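Long-range contact in putative citrate lyase, alfa subunit (Streptococcus mutans, PDB 2HJ0), which is a putative citrate lyase alpha subunit of the CitF family, built on two mixed, largely parallel beta-sheets: residues C187-Y199 / E344-S356. Sequence-based numbering, arbitrary orientation.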
# COMPACT_ATOMS: atom_id res chain seq x y z
N CYS A 187 17.97 1.20 -7.85
CA CYS A 187 18.16 -0.20 -7.47
C CYS A 187 16.93 -1.01 -7.88
O CYS A 187 16.84 -2.21 -7.63
CB CYS A 187 18.34 -0.32 -5.96
SG CYS A 187 16.94 0.33 -5.05
N GLY A 188 15.97 -0.32 -8.50
CA GLY A 188 14.76 -0.99 -8.93
C GLY A 188 13.73 -1.16 -7.83
O GLY A 188 13.32 -0.19 -7.19
N SER A 189 13.31 -2.40 -7.61
CA SER A 189 12.33 -2.68 -6.59
C SER A 189 12.79 -2.27 -5.19
O SER A 189 13.98 -2.13 -4.93
CB SER A 189 11.99 -4.16 -6.59
OG SER A 189 11.14 -4.47 -5.50
N LEU A 190 11.81 -2.08 -4.31
CA LEU A 190 12.06 -1.70 -2.92
C LEU A 190 11.21 -2.56 -1.99
O LEU A 190 10.79 -2.11 -0.93
CB LEU A 190 11.71 -0.24 -2.70
CG LEU A 190 12.71 0.75 -3.26
CD1 LEU A 190 12.22 2.16 -3.00
CD2 LEU A 190 14.08 0.53 -2.59
N GLY A 191 10.98 -3.81 -2.41
CA GLY A 191 10.17 -4.74 -1.64
C GLY A 191 10.53 -4.97 -0.19
O GLY A 191 9.65 -5.16 0.64
N TYR A 192 11.82 -4.97 0.15
CA TYR A 192 12.16 -5.20 1.54
C TYR A 192 11.93 -3.91 2.33
O TYR A 192 11.44 -3.95 3.45
CB TYR A 192 13.61 -5.68 1.68
CG TYR A 192 13.90 -6.98 0.94
CD1 TYR A 192 13.10 -8.11 1.13
CD2 TYR A 192 14.93 -7.05 -0.01
CE1 TYR A 192 13.30 -9.28 0.38
CE2 TYR A 192 15.15 -8.21 -0.76
CZ TYR A 192 14.33 -9.32 -0.57
OH TYR A 192 14.51 -10.45 -1.34
N ALA A 193 12.23 -2.75 1.74
CA ALA A 193 12.02 -1.49 2.45
C ALA A 193 10.55 -1.12 2.61
O ALA A 193 10.16 -0.49 3.59
CB ALA A 193 12.76 -0.37 1.76
N MSE A 194 9.73 -1.51 1.64
CA MSE A 194 8.31 -1.18 1.69
C MSE A 194 7.59 -1.68 2.93
O MSE A 194 6.65 -1.05 3.40
CB MSE A 194 7.58 -1.71 0.44
CG MSE A 194 7.78 -0.85 -0.79
SE MSE A 194 7.36 -1.75 -2.45
CE MSE A 194 5.59 -1.03 -2.78
N ILE A 195 8.03 -2.81 3.46
CA ILE A 195 7.39 -3.33 4.65
C ILE A 195 7.83 -2.52 5.86
O ILE A 195 7.04 -2.27 6.75
CB ILE A 195 7.71 -4.80 4.83
CG1 ILE A 195 7.10 -5.29 6.14
CG2 ILE A 195 9.20 -5.02 4.82
CD1 ILE A 195 7.29 -6.77 6.33
N ASP A 196 9.09 -2.10 5.88
CA ASP A 196 9.58 -1.30 6.98
C ASP A 196 8.78 -0.03 7.11
O ASP A 196 8.29 0.29 8.18
CB ASP A 196 11.03 -0.91 6.74
CG ASP A 196 11.98 -2.06 6.97
OD1 ASP A 196 11.73 -3.15 6.42
OD2 ASP A 196 12.98 -1.87 7.70
N ALA A 197 8.65 0.71 6.02
CA ALA A 197 7.93 1.97 6.07
C ALA A 197 6.47 1.81 6.41
O ALA A 197 5.80 2.78 6.75
CB ALA A 197 8.07 2.69 4.74
N LYS A 198 5.98 0.59 6.31
CA LYS A 198 4.58 0.32 6.59
C LYS A 198 4.31 -0.00 8.06
O LYS A 198 3.26 0.33 8.59
CB LYS A 198 4.13 -0.82 5.68
CG LYS A 198 2.70 -1.25 5.81
CD LYS A 198 2.36 -2.25 4.68
CE LYS A 198 2.64 -1.63 3.29
NZ LYS A 198 2.39 -2.54 2.12
N TYR A 199 5.28 -0.62 8.73
CA TYR A 199 5.09 -0.98 10.12
C TYR A 199 5.93 -0.22 11.15
O TYR A 199 5.64 -0.27 12.34
CB TYR A 199 5.33 -2.47 10.28
CG TYR A 199 4.29 -3.30 9.61
CD1 TYR A 199 3.02 -3.47 10.18
CD2 TYR A 199 4.55 -3.90 8.38
CE1 TYR A 199 2.04 -4.24 9.54
CE2 TYR A 199 3.59 -4.66 7.72
CZ TYR A 199 2.33 -4.82 8.30
OH TYR A 199 1.38 -5.57 7.65
N GLU A 344 3.42 -2.53 -15.36
CA GLU A 344 2.29 -3.46 -15.25
C GLU A 344 2.72 -4.91 -15.47
O GLU A 344 2.39 -5.77 -14.66
CB GLU A 344 1.16 -3.08 -16.22
CG GLU A 344 1.04 -3.97 -17.44
CD GLU A 344 0.72 -3.19 -18.70
OE1 GLU A 344 0.52 -3.83 -19.76
OE2 GLU A 344 0.68 -1.94 -18.62
N LYS A 345 3.46 -5.17 -16.54
CA LYS A 345 3.94 -6.51 -16.87
C LYS A 345 5.07 -6.90 -15.92
O LYS A 345 5.33 -8.08 -15.70
CB LYS A 345 4.45 -6.55 -18.31
CG LYS A 345 3.44 -6.11 -19.35
CD LYS A 345 2.45 -7.20 -19.72
CE LYS A 345 3.08 -8.22 -20.67
NZ LYS A 345 2.10 -9.28 -21.09
N HIS A 346 5.75 -5.90 -15.38
CA HIS A 346 6.84 -6.13 -14.43
C HIS A 346 6.42 -5.32 -13.21
O HIS A 346 6.61 -4.10 -13.17
CB HIS A 346 8.16 -5.63 -15.02
CG HIS A 346 9.37 -5.99 -14.20
ND1 HIS A 346 10.65 -5.84 -14.67
CD2 HIS A 346 9.48 -6.46 -12.94
CE1 HIS A 346 11.51 -6.21 -13.74
NE2 HIS A 346 10.83 -6.60 -12.68
N TYR A 347 5.84 -6.00 -12.22
CA TYR A 347 5.32 -5.34 -11.01
C TYR A 347 6.13 -5.49 -9.73
O TYR A 347 6.67 -6.55 -9.43
CB TYR A 347 3.89 -5.82 -10.73
CG TYR A 347 2.93 -4.72 -10.38
CD1 TYR A 347 2.50 -3.81 -11.34
CD2 TYR A 347 2.43 -4.59 -9.07
CE1 TYR A 347 1.59 -2.80 -11.02
CE2 TYR A 347 1.52 -3.57 -8.73
CZ TYR A 347 1.11 -2.68 -9.72
OH TYR A 347 0.20 -1.68 -9.40
N GLU A 348 6.19 -4.41 -8.97
CA GLU A 348 6.92 -4.38 -7.71
C GLU A 348 6.04 -4.87 -6.55
O GLU A 348 4.88 -4.51 -6.44
CB GLU A 348 7.39 -2.95 -7.45
CG GLU A 348 8.08 -2.70 -6.12
CD GLU A 348 8.40 -1.23 -5.91
OE1 GLU A 348 9.57 -0.91 -5.59
OE2 GLU A 348 7.48 -0.39 -6.06
N ILE A 349 6.62 -5.70 -5.68
CA ILE A 349 5.87 -6.23 -4.54
C ILE A 349 6.71 -6.19 -3.27
O ILE A 349 7.93 -6.41 -3.30
CB ILE A 349 5.43 -7.70 -4.78
CG1 ILE A 349 6.68 -8.58 -4.91
CG2 ILE A 349 4.55 -7.79 -6.02
CD1 ILE A 349 6.42 -10.08 -4.91
N ASP A 350 6.05 -5.92 -2.14
CA ASP A 350 6.72 -5.88 -0.84
C ASP A 350 7.02 -7.31 -0.40
O ASP A 350 6.34 -8.25 -0.80
CB ASP A 350 5.82 -5.20 0.19
CG ASP A 350 4.54 -5.99 0.48
OD1 ASP A 350 4.60 -7.00 1.21
OD2 ASP A 350 3.48 -5.61 -0.02
N ALA A 351 8.02 -7.45 0.45
CA ALA A 351 8.42 -8.77 0.95
C ALA A 351 7.29 -9.54 1.63
O ALA A 351 7.31 -10.77 1.63
CB ALA A 351 9.59 -8.63 1.92
N ASN A 352 6.31 -8.84 2.20
CA ASN A 352 5.23 -9.54 2.86
C ASN A 352 4.36 -10.25 1.83
O ASN A 352 4.08 -11.44 1.96
CB ASN A 352 4.36 -8.59 3.68
CG ASN A 352 3.35 -9.35 4.55
OD1 ASN A 352 3.72 -10.08 5.48
ND2 ASN A 352 2.06 -9.18 4.24
N MSE A 353 3.94 -9.52 0.81
CA MSE A 353 3.12 -10.13 -0.23
C MSE A 353 3.92 -11.25 -0.88
O MSE A 353 3.36 -12.21 -1.42
CB MSE A 353 2.75 -9.11 -1.28
CG MSE A 353 1.76 -9.66 -2.30
SE MSE A 353 1.27 -8.29 -3.54
CE MSE A 353 1.13 -9.35 -5.13
N TYR A 354 5.25 -11.09 -0.82
CA TYR A 354 6.18 -12.04 -1.40
C TYR A 354 6.24 -13.41 -0.75
O TYR A 354 5.80 -14.39 -1.35
CB TYR A 354 7.61 -11.44 -1.44
CG TYR A 354 8.67 -12.41 -1.92
CD1 TYR A 354 8.47 -13.16 -3.07
CD2 TYR A 354 9.85 -12.61 -1.21
CE1 TYR A 354 9.41 -14.09 -3.50
CE2 TYR A 354 10.80 -13.54 -1.63
CZ TYR A 354 10.57 -14.29 -2.78
OH TYR A 354 11.47 -15.25 -3.21
N ALA A 355 6.74 -13.50 0.48
CA ALA A 355 6.87 -14.81 1.09
C ALA A 355 6.47 -15.00 2.55
O ALA A 355 7.03 -15.85 3.24
CB ALA A 355 8.29 -15.29 0.89
N SER A 356 5.49 -14.24 3.02
CA SER A 356 5.08 -14.36 4.41
C SER A 356 4.17 -15.52 4.66
O SER A 356 3.15 -15.69 4.01
CB SER A 356 4.39 -13.10 4.89
OG SER A 356 3.78 -13.32 6.14
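Glu-348, at the end of strand 346-348, reaches over to the loop before helix 191-199 and accepts a hydrogen bond from Leu-190 N at OE1 (2.8 Å). The contact joins the two mixed, mostly parallel sheets of this CitF-family chain: strand 346-348 is the edge of one sheet, and helix 191-199 packs on strand 164-169 of the other. With CG anti to the backbone N (chi1 175°) and the chain extended beyond it, the glutamate spans the gap to the loop. The amide meets OE1 on the anti side of the carboxylate, while OE2 is hydrogen-bonded to Ser-219 OG, so both oxygens are engaged. Selenomethionine Met-194 lays SE against the same carboxylate, 3.7 Å from Glu-348 CD. Ser-189 OG forms an ST turn by accepting from Gly-191 N, and it is also hydrogen-bonded to Asp-327 O. Gly-191, with no side chain, lets its CA lie 3.7 Å from Asp-350 CA. There Ala-351 N, in the first turn of helix 351-355, donates to Gly-191 O, arriving above the carbonyl plane. The small Ala-351 CB touches Tyr-192 CD1 at 3.6 Å; the tyrosine OH is hydrogen-bonded to Gln-329 OE1. Asp-350 is the N-cap: its short carboxylate, turned back over the first turn (chi1 65°), accepts from Met-353 N at OD1, and its OD2 forms a long salt bridge with Lys-198 NZ, 3.9 Å away.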